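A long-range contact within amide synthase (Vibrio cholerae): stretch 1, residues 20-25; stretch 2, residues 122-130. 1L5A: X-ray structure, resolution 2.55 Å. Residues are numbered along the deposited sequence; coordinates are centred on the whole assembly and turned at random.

Stretch 1, residues 20-25: LDTVAH
Stretch 2 (122-130) TRAHHIVLD

Strands 22-25 and 122-125 run antiparallel, their axes 169° apart and 4.6 Å at closest approach, with T22 opposite H125, V23 opposite A124, A24 opposite R123 and H25 opposite T122; phi/psi values are extended throughout. T122 (chi1 m) forms a hydrogen-bonded pair with H25: T122 N to H25 O is 3.0 Å and H25 N to T122 O 2.9 Å. A water lies 3.1 Å from H25 O, to which it donates, and 2.7 Å from T122 OG1, linking the two residues again. R123 (chi1 t) faces A24 in a narrow pair, CA to CA 4.2 Å; its CA-H approaches V23 O (CA to O 3.3 Å), while its CB lies 4.1 Å from A24 CB and its side-chain end leads away. A124 returns to the wide pairing: A124 N to V23 O 2.8 Å, V23 N to A124 O 2.7 Å. H125 (chi1 t, chi2 -75°) shares its face with T22, A24 and R123; D21 O sits over its ring, and its ND1 accepts I127 N at 2.9 Å, bracing the turn in which V128 N reaches H125 O at 3.0 Å. H126, at -53/-17, leaves the strand but donates N to D21 O (2.7 Å, nearly linear). Its CD2 packs 3.2 Å from CG2 of V23 (chi1 t), and L129 O lies 3.9 Å from that same methyl.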

# COMPACT_ATOMS: atom_id res chain seq x y z
N LEU A 20 -19.17 -24.36 -23.67
CA LEU A 20 -19.73 -23.01 -23.59
C LEU A 20 -18.70 -21.91 -23.37
O LEU A 20 -18.83 -20.80 -23.89
CB LEU A 20 -20.74 -22.94 -22.45
CG LEU A 20 -22.08 -23.62 -22.69
CD1 LEU A 20 -22.77 -23.88 -21.37
CD2 LEU A 20 -22.93 -22.73 -23.58
N ASP A 21 -17.67 -22.21 -22.59
CA ASP A 21 -16.68 -21.20 -22.26
C ASP A 21 -15.26 -21.51 -22.69
O ASP A 21 -14.38 -21.71 -21.87
CB ASP A 21 -16.74 -20.95 -20.76
CG ASP A 21 -18.14 -20.57 -20.31
OD1 ASP A 21 -18.67 -19.57 -20.82
OD2 ASP A 21 -18.71 -21.28 -19.46
N THR A 22 -15.06 -21.55 -24.00
CA THR A 22 -13.76 -21.85 -24.58
C THR A 22 -13.13 -20.56 -25.12
O THR A 22 -13.83 -19.62 -25.47
CB THR A 22 -13.89 -22.82 -25.76
OG1 THR A 22 -14.45 -24.06 -25.31
CG2 THR A 22 -12.54 -23.08 -26.39
N VAL A 23 -11.81 -20.54 -25.19
CA VAL A 23 -11.10 -19.38 -25.73
C VAL A 23 -10.10 -19.93 -26.75
O VAL A 23 -9.18 -20.69 -26.41
CB VAL A 23 -10.31 -18.62 -24.65
CG1 VAL A 23 -9.87 -17.26 -25.19
CG2 VAL A 23 -11.14 -18.44 -23.41
N ALA A 24 -10.29 -19.58 -28.01
CA ALA A 24 -9.39 -20.05 -29.04
C ALA A 24 -9.00 -18.94 -30.00
O ALA A 24 -9.84 -18.14 -30.44
CB ALA A 24 -10.01 -21.23 -29.82
N HIS A 25 -7.70 -18.87 -30.29
CA HIS A 25 -7.18 -17.88 -31.22
C HIS A 25 -6.35 -18.59 -32.28
O HIS A 25 -5.80 -19.66 -32.05
CB HIS A 25 -6.28 -16.86 -30.52
CG HIS A 25 -7.01 -15.86 -29.68
ND1 HIS A 25 -6.55 -14.58 -29.49
CD2 HIS A 25 -8.16 -15.96 -28.96
CE1 HIS A 25 -7.38 -13.93 -28.69
NE2 HIS A 25 -8.36 -14.74 -28.36
N THR A 122 -4.16 -21.80 -30.73
CA THR A 122 -4.10 -21.90 -29.29
C THR A 122 -5.51 -21.98 -28.72
O THR A 122 -6.35 -21.16 -29.06
CB THR A 122 -3.42 -20.67 -28.72
OG1 THR A 122 -2.13 -20.54 -29.31
CG2 THR A 122 -3.30 -20.77 -27.20
N ARG A 123 -5.77 -22.95 -27.86
CA ARG A 123 -7.09 -23.06 -27.25
C ARG A 123 -7.01 -23.39 -25.79
O ARG A 123 -6.22 -24.22 -25.35
CB ARG A 123 -7.92 -24.16 -27.89
CG ARG A 123 -9.09 -24.58 -27.00
CD ARG A 123 -9.33 -26.06 -27.07
NE ARG A 123 -8.99 -26.72 -25.82
CZ ARG A 123 -8.81 -28.02 -25.68
NH1 ARG A 123 -8.93 -28.83 -26.74
NH2 ARG A 123 -8.49 -28.53 -24.50
N ALA A 124 -7.90 -22.76 -25.03
CA ALA A 124 -7.96 -22.98 -23.60
C ALA A 124 -9.40 -22.83 -23.15
O ALA A 124 -10.25 -22.38 -23.90
CB ALA A 124 -7.08 -21.96 -22.88
N HIS A 125 -9.69 -23.22 -21.93
CA HIS A 125 -11.02 -23.04 -21.39
C HIS A 125 -10.98 -21.74 -20.58
O HIS A 125 -9.97 -21.42 -19.93
CB HIS A 125 -11.38 -24.21 -20.49
CG HIS A 125 -12.80 -24.19 -20.03
ND1 HIS A 125 -13.24 -23.33 -19.04
CD2 HIS A 125 -13.88 -24.90 -20.43
CE1 HIS A 125 -14.53 -23.52 -18.86
NE2 HIS A 125 -14.94 -24.46 -19.69
N HIS A 126 -12.06 -20.98 -20.61
CA HIS A 126 -12.11 -19.73 -19.87
C HIS A 126 -11.76 -19.87 -18.38
O HIS A 126 -11.46 -18.88 -17.72
CB HIS A 126 -13.50 -19.13 -20.01
CG HIS A 126 -13.50 -17.76 -20.58
ND1 HIS A 126 -13.21 -16.64 -19.83
CD2 HIS A 126 -13.73 -17.32 -21.84
CE1 HIS A 126 -13.26 -15.57 -20.60
NE2 HIS A 126 -13.57 -15.96 -21.83
N ILE A 127 -11.81 -21.09 -17.86
CA ILE A 127 -11.54 -21.33 -16.45
C ILE A 127 -10.06 -21.22 -16.07
O ILE A 127 -9.73 -21.20 -14.88
CB ILE A 127 -12.12 -22.70 -16.02
CG1 ILE A 127 -12.28 -22.75 -14.51
CG2 ILE A 127 -11.19 -23.84 -16.43
CD1 ILE A 127 -13.10 -23.92 -14.08
N VAL A 128 -9.16 -21.17 -17.06
CA VAL A 128 -7.73 -21.00 -16.77
C VAL A 128 -7.12 -19.84 -17.58
O VAL A 128 -5.92 -19.59 -17.49
CB VAL A 128 -6.88 -22.27 -17.06
CG1 VAL A 128 -7.33 -23.42 -16.15
CG2 VAL A 128 -6.99 -22.62 -18.53
N LEU A 129 -7.95 -19.12 -18.32
CA LEU A 129 -7.47 -18.03 -19.14
C LEU A 129 -8.57 -17.05 -19.58
O LEU A 129 -9.66 -17.48 -19.97
CB LEU A 129 -6.78 -18.59 -20.39
CG LEU A 129 -5.82 -17.62 -21.10
CD1 LEU A 129 -4.54 -17.48 -20.26
CD2 LEU A 129 -5.49 -18.14 -22.52
N ASP A 130 -8.28 -15.75 -19.50
CA ASP A 130 -9.20 -14.72 -19.95
C ASP A 130 -8.55 -13.99 -21.12
O ASP A 130 -7.51 -14.42 -21.63
CB ASP A 130 -9.57 -13.72 -18.84
CG ASP A 130 -8.35 -13.14 -18.12
OD1 ASP A 130 -7.31 -12.87 -18.78
OD2 ASP A 130 -8.44 -12.94 -16.87
O HOH W 1 -2.91 -18.95 -31.34